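Long-range contact in B-agarase (Agarivorans gilvus, PDB 5Z6P), which probably hydrolyses beta-galactosidic linkages of agarose, as a beta-agarase of glycoside hydrolase family 50: residues R479-A484 and V602-K607. Residues are numbered along the deposited sequence; the frame is centred on the assembly and turned at random.
Sequences RFRQRA and VKQELK
V602 meets F480 where two helices, 478-495 and 581-609, pack side by side in the catalytic domain, which probably has the (beta/alpha)8-barrel architecture expected of family 50 glycoside hydrolases; the short segments run in the same general direction, their axes 9.5 Å apart and crossing at -40°. V602 CG2 lies at the edge of the F480 ring, 3.9 Å from F480 CZ, and I455 of a nearby loop touches V602, F480 and A484. Two residues on, the extended Q604 side chain presents its amide oxygen to the end of R481. R481 NH2 donates to Q604 OE1 at 2.9 Å, nearly in line with the C=O bond, and R481 NH1 reaches the same oxygen at 3.1 Å, farther off that line. E605 follows, bent at chi2 (-56°), which turns its carboxylate toward the side chain of R481: E605 CG rests 4.0 Å from A484 CB, and the carboxylate plane stands steeply, 74°, to the guanidinium. V601 and K608 of the second helix also touch R481. E605 OE2 is salt-bridged to both K608 and R481, a pairing with two cations likely to favour its charged form. The bridge from R481 NH1 to E605 OE2, 2.8 Å long, lies in the guanidinium plane and uses the oxygen's anti lone pair.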
ATOM      1  N   ARG A 479      20.795 -18.985  12.918  1.00 15.21           N
ATOM      2  CA  ARG A 479      20.654 -18.967  11.472  1.00 14.14           C
ATOM      3  C   ARG A 479      20.120 -17.614  10.962  1.00 13.58           C
ATOM      4  O   ARG A 479      20.510 -17.178   9.905  1.00 11.27           O
ATOM      5  CB  ARG A 479      19.751 -20.108  10.996  1.00 12.23           C
ATOM      6  CG  ARG A 479      20.433 -21.481  11.024  1.00 16.43           C
ATOM      7  CD  ARG A 479      19.475 -22.544  10.506  1.00 17.51           C
ATOM      8  NE  ARG A 479      18.360 -22.714  11.425  1.00 17.89           N
ATOM      9  CZ  ARG A 479      17.338 -23.535  11.216  1.00 22.47           C
ATOM     10  NH1 ARG A 479      16.371 -23.627  12.112  1.00 23.76           N
ATOM     11  NH2 ARG A 479      17.282 -24.265  10.111  1.00 23.54           N
ATOM     12  N   PHE A 480      19.250 -16.959  11.717  1.00 11.82           N
ATOM     13  CA  PHE A 480      18.719 -15.668  11.275  1.00 14.53           C
ATOM     14  C   PHE A 480      19.854 -14.669  11.040  1.00 16.11           C
ATOM     15  O   PHE A 480      19.898 -13.999  10.010  1.00 11.92           O
ATOM     16  CB  PHE A 480      17.722 -15.074  12.273  1.00 13.09           C
ATOM     17  CG  PHE A 480      17.322 -13.661  11.937  1.00 16.32           C
ATOM     18  CD1 PHE A 480      16.566 -13.403  10.799  1.00 14.42           C
ATOM     19  CD2 PHE A 480      17.743 -12.585  12.721  1.00 12.30           C
ATOM     20  CE1 PHE A 480      16.217 -12.122  10.467  1.00 13.93           C
ATOM     21  CE2 PHE A 480      17.411 -11.296  12.382  1.00  9.64           C
ATOM     22  CZ  PHE A 480      16.632 -11.060  11.265  1.00 12.88           C
ATOM     23  N   ARG A 481      20.780 -14.608  11.994  1.00 14.36           N
ATOM     24  CA  ARG A 481      21.922 -13.706  11.917  1.00 15.54           C
ATOM     25  C   ARG A 481      22.750 -13.987  10.660  1.00 14.68           C
ATOM     26  O   ARG A 481      23.138 -13.067   9.952  1.00 13.58           O
ATOM     27  CB  ARG A 481      22.812 -13.810  13.175  1.00 14.15           C
ATOM     28  CG  ARG A 481      23.916 -12.768  13.180  1.00 14.64           C
ATOM     29  CD  ARG A 481      24.855 -12.870  14.393  1.00 14.63           C
ATOM     30  NE  ARG A 481      24.272 -12.350  15.619  1.00 14.53           N
ATOM     31  CZ  ARG A 481      24.223 -11.062  15.948  1.00 16.61           C
ATOM     32  NH1 ARG A 481      24.720 -10.138  15.133  1.00 16.09           N
ATOM     33  NH2 ARG A 481      23.695 -10.697  17.106  1.00 14.76           N
ATOM     34  N   GLN A 482      22.986 -15.265  10.370  1.00 16.34           N
ATOM     35  CA  GLN A 482      23.710 -15.636   9.160  1.00 16.87           C
ATOM     36  C   GLN A 482      22.981 -15.187   7.892  1.00 13.82           C
ATOM     37  O   GLN A 482      23.619 -14.785   6.935  1.00 13.45           O
ATOM     38  CB  GLN A 482      23.954 -17.148   9.096  1.00 15.23           C
ATOM     39  CG  GLN A 482      24.864 -17.653  10.173  1.00 17.04           C
ATOM     40  CD  GLN A 482      26.131 -16.849  10.237  1.00 20.80           C
ATOM     41  OE1 GLN A 482      26.900 -16.831   9.293  1.00 27.30           O
ATOM     42  NE2 GLN A 482      26.332 -16.140  11.339  1.00 20.94           N
ATOM     43  N   ARG A 483      21.657 -15.278   7.882  1.00 14.10           N
ATOM     44  CA  ARG A 483      20.895 -14.856   6.709  1.00 15.21           C
ATOM     45  C   ARG A 483      20.906 -13.322   6.601  1.00 15.29           C
ATOM     46  O   ARG A 483      20.967 -12.777   5.501  1.00 14.95           O
ATOM     47  CB  ARG A 483      19.461 -15.397   6.751  1.00 13.26           C
ATOM     48  CG  ARG A 483      19.343 -16.935   6.672  1.00 15.62           C
ATOM     49  CD  ARG A 483      20.116 -17.515   5.503  1.00 13.91           C
ATOM     50  NE  ARG A 483      19.791 -16.816   4.268  1.00 17.36           N
ATOM     51  CZ  ARG A 483      20.614 -16.710   3.236  1.00 18.48           C
ATOM     52  NH1 ARG A 483      21.813 -17.265   3.285  1.00 19.50           N
ATOM     53  NH2 ARG A 483      20.239 -16.038   2.158  1.00 20.30           N
ATOM     54  N   ALA A 484      20.864 -12.635   7.740  1.00 16.26           N
ATOM     55  CA  ALA A 484      20.959 -11.173   7.738  1.00 14.01           C
ATOM     56  C   ALA A 484      22.299 -10.754   7.147  1.00 17.11           C
ATOM     57  O   ALA A 484      22.350  -9.832   6.351  1.00 13.00           O
ATOM     58  CB  ALA A 484      20.785 -10.592   9.144  1.00 10.65           C
ATOM     59  N   VAL A 602      19.747  -7.160  12.918  1.00 11.03           N
ATOM     60  CA  VAL A 602      19.851  -6.508  11.618  1.00 11.96           C
ATOM     61  C   VAL A 602      20.781  -5.294  11.694  1.00 13.95           C
ATOM     62  O   VAL A 602      21.660  -5.162  10.875  1.00 15.53           O
ATOM     63  CB  VAL A 602      18.485  -6.058  11.065  1.00 15.31           C
ATOM     64  CG1 VAL A 602      18.681  -5.238   9.774  1.00 11.79           C
ATOM     65  CG2 VAL A 602      17.569  -7.261  10.810  1.00 10.73           C
ATOM     66  N   LYS A 603      20.591  -4.424  12.678  1.00 12.82           N
ATOM     67  CA  LYS A 603      21.487  -3.268  12.842  1.00 15.45           C
ATOM     68  C   LYS A 603      22.951  -3.722  12.885  1.00 15.45           C
ATOM     69  O   LYS A 603      23.810  -3.187  12.181  1.00 12.96           O
ATOM     70  CB  LYS A 603      21.134  -2.479  14.114  1.00 13.76           C
ATOM     71  CG  LYS A 603      21.952  -1.223  14.332  1.00 17.45           C
ATOM     72  CD  LYS A 603      21.901  -0.775  15.782  1.00 20.03           C
ATOM     73  CE  LYS A 603      22.732   0.491  16.030  1.00 31.33           C
ATOM     74  NZ  LYS A 603      21.892   1.722  16.199  1.00 29.37           N
ATOM     75  N   GLN A 604      23.226  -4.733  13.704  1.00 16.78           N
ATOM     76  CA  GLN A 604      24.606  -5.175  13.913  1.00 18.16           C
ATOM     77  C   GLN A 604      25.245  -5.684  12.632  1.00 13.23           C
ATOM     78  O   GLN A 604      26.370  -5.326  12.317  1.00 13.97           O
ATOM     79  CB  GLN A 604      24.674  -6.252  14.999  1.00 13.81           C
ATOM     80  CG  GLN A 604      24.571  -5.668  16.391  1.00 16.85           C
ATOM     81  CD  GLN A 604      24.644  -6.704  17.469  1.00 19.26           C
ATOM     82  OE1 GLN A 604      24.415  -7.880  17.223  1.00 19.87           O
ATOM     83  NE2 GLN A 604      24.951  -6.269  18.690  1.00 20.18           N
ATOM     84  N   GLU A 605      24.525  -6.525  11.905  1.00 12.15           N
ATOM     85  CA  GLU A 605      25.056  -7.091  10.679  1.00 15.36           C
ATOM     86  C   GLU A 605      25.235  -5.994   9.631  1.00 14.10           C
ATOM     87  O   GLU A 605      26.210  -6.011   8.891  1.00 14.63           O
ATOM     88  CB  GLU A 605      24.152  -8.212  10.155  1.00 13.30           C
ATOM     89  CG  GLU A 605      24.107  -9.412  11.083  1.00 13.27           C
ATOM     90  CD  GLU A 605      25.484  -9.966  11.375  1.00 14.25           C
ATOM     91  OE1 GLU A 605      26.253 -10.177  10.427  1.00 16.93           O
ATOM     92  OE2 GLU A 605      25.806 -10.176  12.547  1.00 15.02           O
ATOM     93  N   LEU A 606      24.312  -5.034   9.578  1.00 14.04           N
ATOM     94  CA  LEU A 606      24.481  -3.909   8.657  1.00 16.75           C
ATOM     95  C   LEU A 606      25.755  -3.127   8.992  1.00 15.24           C
ATOM     96  O   LEU A 606      26.545  -2.835   8.120  1.00 16.94           O
ATOM     97  CB  LEU A 606      23.266  -2.971   8.681  1.00 15.97           C
ATOM     98  CG  LEU A 606      22.190  -3.377   7.673  1.00 17.03           C
ATOM     99  CD1 LEU A 606      20.935  -2.568   7.856  1.00 18.85           C
ATOM    100  CD2 LEU A 606      22.706  -3.224   6.264  1.00 17.78           C
ATOM    101  N   LYS A 607      25.954  -2.819  10.263  1.00 14.98           N
ATOM    102  CA  LYS A 607      27.070  -1.953  10.647  1.00 18.56           C
ATOM    103  C   LYS A 607      28.418  -2.652  10.520  1.00 17.82           C
ATOM    104  O   LYS A 607      29.420  -1.975  10.353  1.00 18.68           O
ATOM    105  CB  LYS A 607      26.892  -1.411  12.074  1.00 21.08           C
ATOM    106  CG  LYS A 607      25.663  -0.506  12.283  1.00 20.92           C
ATOM    107  CD  LYS A 607      25.622   0.701  11.331  1.00 23.88           C
ATOM    108  CE  LYS A 607      24.387   1.582  11.565  1.00 23.67           C
ATOM    109  NZ  LYS A 607      24.369   2.820  10.711  1.00 31.62           N
TER